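Local coordinates for flagellar biosynthetic protein FlhB (Shewanella putrefaciens CN-32, PDB 6Z0W) that is probably part of the type III export apparatus that builds the flagellar rod, this chain being its cytoplasmic domain, at residues 13-18 against 26-31; 39-44 against 76-81; 63-68 against 97-102; 86-91 against 120-125. One frame throughout, in Å; residues are numbered along the deposited sequence.

Contact 1: residues 13-18 against 26-31; sequences PNADVI and AVAVKY
The carboxylate of Asp-16 and the carbonyl of Asn-14 are the flat groups that meet residues 26-31. Tyr-31 N reaches OD2 of Asp-16 at 2.9 Å, nearly along its C-O axis and almost straight (175°), while the Asp-16 side chain also touches Leu-96 and Phe-100 of helix 89-100. Asn-14 O takes NZ of Lys-30 at 2.8 Å within the carbonyl plane. Lys-30 leaves its backbone with CG anti to N (chi1 -171°) and stays extended up to its last torsion, where the chain bends. A water bridges the carboxylate and the ammonium, donating to Asp-16 OD2 and accepting from Lys-30 NZ at 2.7 Å. An alanine in place of Lys-30 would probably leave Asn-14 O without this donor and the water without one of its anchors. On the face toward helix 47-59, Ile-18 CD1 presses tightly on Ala-28 CB, 3.5 Å away; on the other, Val-17 and Val-29 lie side by side beneath helix 89-100. Val-29 N bonds Val-17 O at 2.8 Å, and Val-29 O receives Asp-16 N at 2.8 Å and, weakly, Val-17 N. Two residues facing one make this a classic beta bulge at the open end of an antiparallel beta hairpin.

Contact 2: residues 39-44 against 76-81; sequences PFVIAK and HTTKLD
Lys-44 NZ donates to Thr-78 O at 2.8 Å, coming from above the carbonyl plane, about 46° out of it. The same ammonium also bonds Tyr-75 O and makes a cation-pi contact with the Tyr-75 ring, so Lys-44 sits at the C-terminal end of helix 68-77, where the carbonyl end of the helix dipole would probably favour its positive charge. The fold element here is the outermost strand 40-46 of the mixed sheet, along which the chain leaving that helix runs. The second strong bond is between backbones: Asp-81 N donates a hydrogen bond to Val-41 O at 2.6 Å, and Gln-82 continues the backbone bonding to Val-41. The strand turns a corner at Ile-42, between these two polar anchors. Lys-44 spans the gap because CG stands between its backbone N and carbonyl carbon (chi1 75°) and the chain beyond is fully extended. An alanine here would probably leave the carbonyls of Thr-78 and Tyr-75 without this cationic donor and set the end of the helix freer to move. Farther out, packing takes over. Val-41 points toward the loop, and its CG2 meets Thr-78 CG2 at 3.5 Å, the two side chains crossing at a slant. Leu-80 covers the corner, with Met-8 of helix 6-9 also against it. A single methyl does most of this work: Leu-80 CD2 lies 3.7 Å from Ile-42 O, 3.8 Å from Lys-44 N and 3.5 Å from Ala-43 CA.

Contact 3: residues 63-68 against 97-102; sequences AIVSAP and AYVFQL
Ala-63 and Val-65, at the parallel strand 64-66 of the mixed sheet, pack beneath the last turn of helix 89-100, in a strand-to-helix layer of this alpha/beta domain. The contact is small, 139 Å² in all, and wholly apolar. Val-99 does most on the helix side, setting both its methyls on the CB of Ala-63: CG2 at 3.8 Å and CG1 at 4.0 Å. Leu-102, just past the helix, adds CD1 at 4.4 Å from the same Ala-63 CB, with its backbone N tied back to Val-99 O at 3.2 Å. Two residues further along the strand the partner changes. Val-65 also points its side chain at the helix, where it slides past Tyr-98 in the opposite direction. Val-17 of the neighbouring strand touches both Val-65 and Val-99, which places this patch on the face of the sheet covered by helix 89-100, and Ile-116 rests against Val-65 and Tyr-98 alike. Val-65 sets CG1 beside its own backbone N (chi1 -43°). That CG1 methyl is what bridges the two helix residues, lying 4.4 Å from Val-99 CG2 and 4.1 Å from Tyr-98 CE2.

Contact 4: residues 86-91 against 120-125; sequences EGLFTA and QPIPDD
Gly-87 comes first, lying against the ring of Pro-123. Its carbonyl oxygen stands 3.8 Å from Pro-123 CG and 3.9 Å from Pro-123 CD. A CB placed on Gly-87 would point at that ring and fall 3.5 Å from Pro-123 CG, a tight approach that the glycine avoids. Leu-88 follows and carries the buried part of the contact. Its CD2 meets Ile-122 CG1 at 3.9 Å and reaches Pro-123 CD at 4.2 Å, with the leucine and isoleucine side chains slanting across one another. Ala-73 of helix 68-77 touches both Leu-88 and Ile-122, and Pro-69 and Leu-70 of the same helix also pack against Ile-122. Thr-90, in the first turn of helix 89-100, points toward Gln-120, whose side chain runs at about a right angle to its own. A water sits between them, 2.6 Å from Thr-90 OG1, and donates to Gln-120 OE1 at 3.1 Å. The chemistry is therefore divided: a sheltered hydrocarbon patch around Ile-122, and at the exposed Thr-90 and Gln-120 a water-mediated link. The tail from 120 to 125, with its two prolines, meets residues 86-91 through hydrocarbon contacts and a water, with no clear direct hydrogen bond between the two segments, which suggests that shape rather than polar pairing sets how the tail lies here.

How the contacts relate
Contacts 1, 2 and 3 all reach one mixed sheet. Contact 1 is its inner hairpin; contact 2 adjoins it through strand 40-46, where Ala-28 N lies 2.8 Å from Ala-43 O, and contact 3 adjoins it on the other flank, with Ile-18 O 2.8 Å from Val-65 N. Contacts 2 and 3 fall on opposite sides of the chain's centre, their own centres about 17 Å apart. Helix 89-100 serves contact 4 at its start and contact 3 at its end, about 17 Å between centres. Contact 4 touches contact 2 where Phe-89 CD1 packs 3.7 Å from Pro-39 CD, and brings the C-terminal tail back onto the domain.

Contact 1: residues 13-18 against 26-31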
loop_
_atom_site.group_PDB
_atom_site.type_symbol
_atom_site.label_atom_id
_atom_site.label_comp_id
_atom_site.label_asym_id
_atom_site.label_seq_id
_atom_site.Cartn_x
_atom_site.Cartn_y
_atom_site.Cartn_z
ATOM N N PRO A 13 -9.905 -0.860 8.435
ATOM C CA PRO A 13 -10.359 0.445 8.954
ATOM C C PRO A 13 -9.264 1.287 9.608
ATOM O O PRO A 13 -9.440 2.509 9.732
ATOM C CB PRO A 13 -11.445 0.062 9.973
ATOM C CG PRO A 13 -11.994 -1.259 9.434
ATOM C CD PRO A 13 -10.779 -1.960 8.914
ATOM N N ASN A 14 -8.155 0.695 10.048
ATOM C CA ASN A 14 -7.117 1.489 10.702
ATOM C C ASN A 14 -6.057 1.994 9.719
ATOM O O ASN A 14 -5.133 2.683 10.135
ATOM C CB ASN A 14 -6.446 0.680 11.814
ATOM C CG ASN A 14 -7.440 0.137 12.813
ATOM O OD1 ASN A 14 -8.412 0.803 13.164
ATOM N ND2 ASN A 14 -7.239 -1.104 13.228
ATOM N N ALA A 15 -6.197 1.705 8.434
ATOM C CA ALA A 15 -5.197 2.077 7.451
ATOM C C ALA A 15 -5.189 3.589 7.238
ATOM O O ALA A 15 -6.223 4.249 7.315
ATOM C CB ALA A 15 -5.486 1.379 6.110
ATOM N N ASP A 16 -4.024 4.125 6.877
ATOM C CA ASP A 16 -3.991 5.504 6.402
ATOM C C ASP A 16 -4.217 5.617 4.899
ATOM O O ASP A 16 -4.710 6.650 4.433
ATOM C CB ASP A 16 -2.658 6.139 6.779
ATOM C CG ASP A 16 -2.570 6.427 8.257
ATOM O OD1 ASP A 16 -3.499 7.087 8.749
ATOM O OD2 ASP A 16 -1.616 5.961 8.924
ATOM N N VAL A 17 -3.877 4.582 4.131
ATOM C CA VAL A 17 -3.986 4.625 2.676
ATOM C C VAL A 17 -3.986 3.191 2.184
ATOM O O VAL A 17 -3.454 2.297 2.850
ATOM C CB VAL A 17 -2.832 5.454 2.051
ATOM C CG1 VAL A 17 -1.520 4.680 2.128
ATOM C CG2 VAL A 17 -3.138 5.829 0.589
ATOM N N ILE A 18 -4.635 2.960 1.040
ATOM C CA ILE A 18 -4.490 1.735 0.250
ATOM C C ILE A 18 -3.783 2.112 -1.039
ATOM O O ILE A 18 -4.283 2.945 -1.802
ATOM C CB ILE A 18 -5.834 1.070 -0.085
ATOM C CG1 ILE A 18 -6.816 1.149 1.072
ATOM C CG2 ILE A 18 -5.620 -0.376 -0.584
ATOM C CD1 ILE A 18 -6.434 0.378 2.294
ATOM N N ALA A 26 -3.513 -4.780 -3.722
ATOM C CA ALA A 26 -3.882 -3.746 -2.754
ATOM C C ALA A 26 -3.060 -3.963 -1.498
ATOM O O ALA A 26 -3.013 -5.087 -0.990
ATOM C CB ALA A 26 -5.383 -3.783 -2.392
ATOM N N VAL A 27 -2.438 -2.902 -0.982
ATOM C CA VAL A 27 -1.754 -2.975 0.304
ATOM C C VAL A 27 -2.274 -1.847 1.186
ATOM O O VAL A 27 -2.264 -0.673 0.781
ATOM C CB VAL A 27 -0.222 -2.923 0.156
ATOM C CG1 VAL A 27 0.291 -4.246 -0.446
ATOM C CG2 VAL A 27 0.195 -1.747 -0.722
ATOM N N ALA A 28 -2.790 -2.210 2.364
ATOM C CA ALA A 28 -3.277 -1.231 3.329
ATOM C C ALA A 28 -2.108 -0.827 4.228
ATOM O O ALA A 28 -1.564 -1.660 4.981
ATOM C CB ALA A 28 -4.451 -1.798 4.144
ATOM N N VAL A 29 -1.728 0.449 4.157
ATOM C CA VAL A 29 -0.536 0.966 4.825
ATOM C C VAL A 29 -0.945 1.832 6.016
ATOM O O VAL A 29 -1.879 2.639 5.923
ATOM C CB VAL A 29 0.340 1.753 3.824
ATOM C CG1 VAL A 29 1.599 2.359 4.516
ATOM C CG2 VAL A 29 0.743 0.856 2.656
ATOM N N LYS A 30 -0.219 1.686 7.131
ATOM C CA LYS A 30 -0.428 2.522 8.310
ATOM C C LYS A 30 0.889 3.146 8.758
ATOM O O LYS A 30 1.939 2.502 8.698
ATOM C CB LYS A 30 -1.036 1.715 9.484
ATOM C CG LYS A 30 -1.481 2.566 10.694
ATOM C CD LYS A 30 -2.291 1.699 11.674
ATOM C CE LYS A 30 -2.917 2.509 12.833
ATOM N NZ LYS A 30 -3.720 3.674 12.334
ATOM N N TYR A 31 0.823 4.403 9.194
ATOM C CA TYR A 31 1.941 5.098 9.827
ATOM C C TYR A 31 1.545 5.417 11.260
ATOM O O TYR A 31 0.611 6.191 11.490
ATOM C CB TYR A 31 2.296 6.387 9.094
ATOM C CG TYR A 31 3.447 7.186 9.714
ATOM C CD1 TYR A 31 4.752 6.691 9.678
ATOM C CD2 TYR A 31 3.225 8.432 10.323
ATOM C CE1 TYR A 31 5.805 7.395 10.220
ATOM C CE2 TYR A 31 4.293 9.176 10.879
ATOM C CZ TYR A 31 5.573 8.647 10.832
ATOM O OH TYR A 31 6.647 9.336 11.368
HETATM O O HOH W 1 -2.418 5.915 11.703
#

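Contact 2: residues 39-44 against 76-81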
loop_
_atom_site.group_PDB
_atom_site.type_symbol
_atom_site.label_atom_id
_atom_site.label_comp_id
_atom_site.label_asym_id
_atom_site.label_seq_id
_atom_site.Cartn_x
_atom_site.Cartn_y
_atom_site.Cartn_z
ATOM N N PRO A 39 6.329 3.246 7.902
ATOM C CA PRO A 39 4.969 2.729 7.729
ATOM C C PRO A 39 4.999 1.210 7.678
ATOM O O PRO A 39 6.005 0.596 7.307
ATOM C CB PRO A 39 4.523 3.323 6.387
ATOM C CG PRO A 39 5.432 4.483 6.132
ATOM C CD PRO A 39 6.750 4.077 6.756
ATOM N N PHE A 40 3.893 0.604 8.076
ATOM C CA PHE A 40 3.783 -0.841 8.058
ATOM C C PHE A 40 2.509 -1.274 7.337
ATOM O O PHE A 40 1.536 -0.523 7.222
ATOM C CB PHE A 40 3.807 -1.448 9.476
ATOM C CG PHE A 40 3.001 -0.684 10.501
ATOM C CD1 PHE A 40 1.713 -1.090 10.862
ATOM C CD2 PHE A 40 3.553 0.422 11.141
ATOM C CE1 PHE A 40 0.990 -0.372 11.821
ATOM C CE2 PHE A 40 2.845 1.121 12.085
ATOM C CZ PHE A 40 1.567 0.728 12.433
ATOM N N VAL A 41 2.518 -2.522 6.875
ATOM C CA VAL A 41 1.383 -3.074 6.141
ATOM C C VAL A 41 0.487 -3.793 7.140
ATOM O O VAL A 41 0.955 -4.666 7.873
ATOM C CB VAL A 41 1.864 -4.020 5.026
ATOM C CG1 VAL A 41 0.736 -4.888 4.520
ATOM C CG2 VAL A 41 2.511 -3.197 3.888
ATOM N N ILE A 42 -0.799 -3.434 7.183
ATOM C CA ILE A 42 -1.737 -4.093 8.096
ATOM C C ILE A 42 -2.746 -4.962 7.366
ATOM O O ILE A 42 -3.454 -5.751 8.023
ATOM C CB ILE A 42 -2.470 -3.075 8.995
ATOM C CG1 ILE A 42 -3.286 -2.113 8.132
ATOM C CG2 ILE A 42 -1.474 -2.280 9.792
ATOM C CD1 ILE A 42 -4.049 -1.107 8.963
ATOM N N ALA A 43 -2.817 -4.873 6.039
ATOM C CA ALA A 43 -3.581 -5.814 5.229
ATOM C C ALA A 43 -3.001 -5.814 3.816
ATOM O O ALA A 43 -2.490 -4.791 3.351
ATOM C CB ALA A 43 -5.074 -5.449 5.203
ATOM N N LYS A 44 -3.071 -6.963 3.147
ATOM C CA LYS A 44 -2.657 -7.040 1.761
ATOM C C LYS A 44 -3.352 -8.221 1.098
ATOM O O LYS A 44 -3.717 -9.192 1.755
ATOM C CB LYS A 44 -1.127 -7.173 1.628
ATOM C CG LYS A 44 -0.524 -8.544 1.956
ATOM C CD LYS A 44 0.967 -8.468 1.573
ATOM C CE LYS A 44 1.749 -9.763 1.663
ATOM N NZ LYS A 44 3.217 -9.479 1.467
ATOM N N HIS A 76 5.323 -7.345 -2.450
ATOM C CA HIS A 76 6.344 -8.379 -2.611
ATOM C C HIS A 76 7.386 -8.377 -1.513
ATOM O O HIS A 76 8.054 -9.403 -1.334
ATOM C CB HIS A 76 7.060 -8.224 -3.948
ATOM C CG HIS A 76 6.182 -8.474 -5.126
ATOM N ND1 HIS A 76 6.306 -7.774 -6.307
ATOM C CD2 HIS A 76 5.162 -9.341 -5.304
ATOM C CE1 HIS A 76 5.400 -8.201 -7.163
ATOM N NE2 HIS A 76 4.692 -9.150 -6.579
ATOM N N THR A 77 7.536 -7.262 -0.784
ATOM C CA THR A 77 8.664 -7.032 0.111
ATOM C C THR A 77 8.272 -6.851 1.577
ATOM O O THR A 77 9.163 -6.675 2.420
ATOM C CB THR A 77 9.438 -5.784 -0.332
ATOM O OG1 THR A 77 8.618 -4.622 -0.147
ATOM C CG2 THR A 77 9.883 -5.879 -1.783
ATOM N N THR A 78 6.979 -6.872 1.902
ATOM C CA THR A 78 6.483 -6.524 3.230
ATOM C C THR A 78 5.399 -7.513 3.628
ATOM O O THR A 78 4.305 -7.472 3.047
ATOM C CB THR A 78 5.900 -5.096 3.241
ATOM O OG1 THR A 78 6.794 -4.201 2.572
ATOM C CG2 THR A 78 5.665 -4.614 4.684
ATOM N N LYS A 79 5.676 -8.370 4.623
ATOM C CA LYS A 79 4.622 -9.205 5.192
ATOM C C LYS A 79 3.655 -8.392 6.056
ATOM O O LYS A 79 3.934 -7.261 6.456
ATOM C CB LYS A 79 5.185 -10.314 6.067
ATOM C CG LYS A 79 6.413 -11.015 5.602
ATOM C CD LYS A 79 6.446 -12.342 6.308
ATOM C CE LYS A 79 7.391 -13.307 5.623
ATOM N NZ LYS A 79 7.662 -14.553 6.417
ATOM N N LEU A 80 2.535 -9.023 6.409
ATOM C CA LEU A 80 1.564 -8.411 7.298
ATOM C C LEU A 80 2.228 -7.982 8.598
ATOM O O LEU A 80 3.029 -8.727 9.171
ATOM C CB LEU A 80 0.447 -9.399 7.589
ATOM C CG LEU A 80 -0.529 -9.560 6.440
ATOM C CD1 LEU A 80 -1.498 -10.718 6.709
ATOM C CD2 LEU A 80 -1.267 -8.238 6.300
ATOM N N ASP A 81 1.907 -6.770 9.043
ATOM C CA ASP A 81 2.366 -6.203 10.304
ATOM C C ASP A 81 3.860 -5.895 10.295
ATOM O O ASP A 81 4.450 -5.666 11.346
ATOM C CB ASP A 81 1.993 -7.118 11.484
ATOM C CG ASP A 81 0.495 -7.488 11.498
ATOM O OD1 ASP A 81 -0.330 -6.709 10.962
ATOM O OD2 ASP A 81 0.133 -8.558 12.046
#

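Contact 3: residues 63-68 against 97-102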
loop_
_atom_site.group_PDB
_atom_site.type_symbol
_atom_site.label_atom_id
_atom_site.label_comp_id
_atom_site.label_asym_id
_atom_site.label_seq_id
_atom_site.Cartn_x
_atom_site.Cartn_y
_atom_site.Cartn_z
ATOM N N ALA A 63 -8.332 6.810 1.865
ATOM C CA ALA A 63 -7.824 7.124 0.532
ATOM C C ALA A 63 -7.246 5.882 -0.159
ATOM O O ALA A 63 -6.487 5.107 0.428
ATOM C CB ALA A 63 -6.761 8.216 0.611
ATOM N N ILE A 64 -7.639 5.681 -1.400
ATOM C CA ILE A 64 -7.119 4.619 -2.240
ATOM C C ILE A 64 -6.379 5.300 -3.382
ATOM O O ILE A 64 -6.966 6.118 -4.100
ATOM C CB ILE A 64 -8.244 3.737 -2.792
ATOM C CG1 ILE A 64 -9.084 3.143 -1.650
ATOM C CG2 ILE A 64 -7.645 2.689 -3.728
ATOM C CD1 ILE A 64 -10.374 2.496 -2.121
ATOM N N VAL A 65 -5.095 5.007 -3.553
ATOM C CA VAL A 65 -4.345 5.682 -4.607
ATOM C C VAL A 65 -3.670 4.635 -5.474
ATOM O O VAL A 65 -3.203 3.605 -4.974
ATOM C CB VAL A 65 -3.336 6.712 -4.056
ATOM C CG1 VAL A 65 -3.985 7.527 -2.932
ATOM C CG2 VAL A 65 -2.090 6.050 -3.544
ATOM N N SER A 66 -3.662 4.881 -6.785
ATOM C CA SER A 66 -3.062 3.965 -7.740
ATOM C C SER A 66 -1.641 4.423 -8.042
ATOM O O SER A 66 -1.436 5.477 -8.661
ATOM C CB SER A 66 -3.868 3.872 -9.029
ATOM O OG SER A 66 -3.174 3.013 -9.920
ATOM N N ALA A 67 -0.672 3.602 -7.635
ATOM C CA ALA A 67 0.721 3.743 -8.058
ATOM C C ALA A 67 1.248 2.328 -8.262
ATOM O O ALA A 67 1.821 1.737 -7.345
ATOM C CB ALA A 67 1.546 4.519 -7.022
ATOM N N PRO A 68 1.048 1.751 -9.452
ATOM C CA PRO A 68 1.184 0.271 -9.644
ATOM C C PRO A 68 2.530 -0.289 -9.198
ATOM O O PRO A 68 2.560 -1.335 -8.532
ATOM C CB PRO A 68 0.977 0.088 -11.167
ATOM C CG PRO A 68 0.096 1.254 -11.557
ATOM C CD PRO A 68 0.456 2.413 -10.636
ATOM N N ALA A 97 1.944 12.011 2.717
ATOM C CA ALA A 97 1.794 13.465 2.763
ATOM C C ALA A 97 0.597 13.915 1.939
ATOM O O ALA A 97 -0.228 14.709 2.406
ATOM C CB ALA A 97 3.070 14.165 2.269
ATOM N N TYR A 98 0.483 13.408 0.705
ATOM C CA TYR A 98 -0.662 13.750 -0.133
ATOM C C TYR A 98 -1.971 13.371 0.545
ATOM O O TYR A 98 -2.930 14.155 0.565
ATOM C CB TYR A 98 -0.556 13.048 -1.489
ATOM C CG TYR A 98 -1.907 12.927 -2.157
ATOM C CD1 TYR A 98 -2.447 13.997 -2.871
ATOM C CD2 TYR A 98 -2.668 11.761 -2.036
ATOM C CE1 TYR A 98 -3.700 13.900 -3.475
ATOM C CE2 TYR A 98 -3.921 11.653 -2.637
ATOM C CZ TYR A 98 -4.428 12.721 -3.354
ATOM O OH TYR A 98 -5.671 12.606 -3.941
ATOM N N VAL A 99 -2.033 12.161 1.108
ATOM C CA VAL A 99 -3.257 11.733 1.781
ATOM C C VAL A 99 -3.582 12.666 2.942
ATOM O O VAL A 99 -4.722 13.136 3.079
ATOM C CB VAL A 99 -3.142 10.265 2.240
ATOM C CG1 VAL A 99 -4.268 9.925 3.229
ATOM C CG2 VAL A 99 -3.184 9.347 1.033
ATOM N N PHE A 100 -2.587 12.973 3.778
ATOM C CA PHE A 100 -2.841 13.832 4.944
ATOM C C PHE A 100 -3.224 15.258 4.549
ATOM O O PHE A 100 -3.880 15.956 5.333
ATOM C CB PHE A 100 -1.619 13.873 5.862
ATOM C CG PHE A 100 -1.254 12.530 6.458
ATOM C CD1 PHE A 100 -2.161 11.470 6.443
ATOM C CD2 PHE A 100 0.011 12.319 6.994
ATOM C CE1 PHE A 100 -1.803 10.224 6.978
ATOM C CE2 PHE A 100 0.378 11.093 7.531
ATOM C CZ PHE A 100 -0.529 10.033 7.533
ATOM N N GLN A 101 -2.815 15.716 3.368
ATOM C CA GLN A 101 -3.100 17.069 2.924
ATOM C C GLN A 101 -4.405 17.182 2.122
ATOM O O GLN A 101 -4.726 18.275 1.646
ATOM C CB GLN A 101 -1.915 17.600 2.116
ATOM C CG GLN A 101 -0.707 17.940 2.978
ATOM C CD GLN A 101 0.553 18.171 2.157
ATOM O OE1 GLN A 101 0.649 17.722 1.010
ATOM N NE2 GLN A 101 1.521 18.872 2.734
ATOM N N LEU A 102 -5.166 16.097 1.983
ATOM C CA LEU A 102 -6.432 16.143 1.265
ATOM C C LEU A 102 -7.426 17.031 1.996
ATOM O O LEU A 102 -7.422 17.087 3.225
ATOM C CB LEU A 102 -6.998 14.736 1.133
ATOM C CG LEU A 102 -6.577 13.939 -0.092
ATOM C CD1 LEU A 102 -7.135 12.518 -0.020
ATOM C CD2 LEU A 102 -7.034 14.652 -1.351
#

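Contact 4: residues 86-91 against 120-125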
loop_
_atom_site.group_PDB
_atom_site.type_symbol
_atom_site.label_atom_id
_atom_site.label_comp_id
_atom_site.label_asym_id
_atom_site.label_seq_id
_atom_site.Cartn_x
_atom_site.Cartn_y
_atom_site.Cartn_z
ATOM N N GLU A 86 13.346 0.040 3.734
ATOM C CA GLU A 86 13.848 1.405 3.732
ATOM C C GLU A 86 13.865 2.002 2.321
ATOM O O GLU A 86 13.600 3.199 2.152
ATOM C CB GLU A 86 15.228 1.404 4.384
ATOM C CG GLU A 86 16.192 2.460 3.926
ATOM C CD GLU A 86 17.625 2.110 4.312
ATOM O OE1 GLU A 86 18.333 1.489 3.488
ATOM O OE2 GLU A 86 18.038 2.448 5.442
ATOM N N GLY A 87 14.102 1.185 1.291
ATOM C CA GLY A 87 14.145 1.725 -0.054
ATOM C C GLY A 87 12.821 2.304 -0.535
ATOM O O GLY A 87 12.806 3.025 -1.543
ATOM N N LEU A 88 11.706 1.995 0.154
ATOM C CA LEU A 88 10.391 2.501 -0.217
ATOM C C LEU A 88 9.887 3.588 0.717
ATOM O O LEU A 88 8.755 4.057 0.549
ATOM C CB LEU A 88 9.365 1.352 -0.265
ATOM C CG LEU A 88 9.686 0.248 -1.298
ATOM C CD1 LEU A 88 8.576 -0.826 -1.324
ATOM C CD2 LEU A 88 9.895 0.883 -2.680
ATOM N N PHE A 89 10.681 3.994 1.703
ATOM C CA PHE A 89 10.165 4.930 2.698
ATOM C C PHE A 89 9.745 6.248 2.057
ATOM O O PHE A 89 8.620 6.716 2.253
ATOM C CB PHE A 89 11.197 5.199 3.796
ATOM C CG PHE A 89 10.708 6.200 4.801
ATOM C CD1 PHE A 89 9.958 5.785 5.902
ATOM C CD2 PHE A 89 10.935 7.561 4.627
ATOM C CE1 PHE A 89 9.478 6.717 6.835
ATOM C CE2 PHE A 89 10.432 8.501 5.554
ATOM C CZ PHE A 89 9.707 8.076 6.650
ATOM N N THR A 90 10.666 6.894 1.333
ATOM C CA THR A 90 10.364 8.214 0.791
ATOM C C THR A 90 9.145 8.170 -0.120
ATOM O O THR A 90 8.307 9.077 -0.078
ATOM C CB THR A 90 11.571 8.776 0.034
ATOM O OG1 THR A 90 12.058 7.773 -0.855
ATOM C CG2 THR A 90 12.674 9.119 0.995
ATOM N N ALA A 91 9.017 7.118 -0.948
ATOM C CA ALA A 91 7.871 7.066 -1.845
ATOM C C ALA A 91 6.569 6.920 -1.062
ATOM O O ALA A 91 5.580 7.597 -1.367
ATOM C CB ALA A 91 8.040 5.936 -2.872
ATOM N N GLN A 120 10.352 9.070 -8.263
ATOM C CA GLN A 120 11.652 8.463 -8.493
ATOM C C GLN A 120 11.402 6.998 -8.806
ATOM O O GLN A 120 10.283 6.505 -8.627
ATOM C CB GLN A 120 12.559 8.608 -7.264
ATOM C CG GLN A 120 12.014 7.892 -6.038
ATOM C CD GLN A 120 12.798 8.233 -4.779
ATOM O OE1 GLN A 120 12.294 8.922 -3.901
ATOM N NE2 GLN A 120 14.019 7.736 -4.684
ATOM N N PRO A 121 12.411 6.275 -9.264
ATOM C CA PRO A 121 12.205 4.858 -9.558
ATOM C C PRO A 121 12.068 4.042 -8.286
ATOM O O PRO A 121 12.537 4.407 -7.206
ATOM C CB PRO A 121 13.467 4.468 -10.332
ATOM C CG PRO A 121 14.036 5.782 -10.826
ATOM C CD PRO A 121 13.738 6.730 -9.709
ATOM N N ILE A 122 11.379 2.929 -8.406
ATOM C CA ILE A 122 11.466 1.932 -7.347
ATOM C C ILE A 122 12.759 1.139 -7.537
ATOM O O ILE A 122 13.086 0.776 -8.676
ATOM C CB ILE A 122 10.235 1.043 -7.340
ATOM C CG1 ILE A 122 9.215 1.753 -6.433
ATOM C CG2 ILE A 122 10.528 -0.332 -6.767
ATOM C CD1 ILE A 122 7.874 1.350 -6.643
ATOM N N PRO A 123 13.545 0.947 -6.472
ATOM C CA PRO A 123 14.876 0.348 -6.625
ATOM C C PRO A 123 14.808 -1.012 -7.310
ATOM O O PRO A 123 13.858 -1.780 -7.136
ATOM C CB PRO A 123 15.368 0.221 -5.177
ATOM C CG PRO A 123 14.659 1.316 -4.449
ATOM C CD PRO A 123 13.304 1.428 -5.099
ATOM N N ASP A 124 15.834 -1.297 -8.115
ATOM C CA ASP A 124 15.867 -2.551 -8.858
ATOM C C ASP A 124 15.743 -3.751 -7.935
ATOM O O ASP A 124 15.082 -4.740 -8.284
ATOM C CB ASP A 124 17.148 -2.642 -9.687
ATOM C CG ASP A 124 17.057 -1.833 -10.958
ATOM O OD1 ASP A 124 15.978 -1.250 -11.213
ATOM O OD2 ASP A 124 18.048 -1.786 -11.701
ATOM N N ASP A 125 16.358 -3.683 -6.745
ATOM C CA ASP A 125 16.348 -4.858 -5.893
ATOM C C ASP A 125 14.966 -5.153 -5.320
ATOM O O ASP A 125 14.743 -6.266 -4.829
ATOM C CB ASP A 125 17.422 -4.753 -4.780
ATOM C CG ASP A 125 17.196 -3.597 -3.782
ATOM O OD1 ASP A 125 16.388 -2.675 -4.008
ATOM O OD2 ASP A 125 17.883 -3.622 -2.745
HETATM O O HOH W 2 14.345 8.812 -1.635
#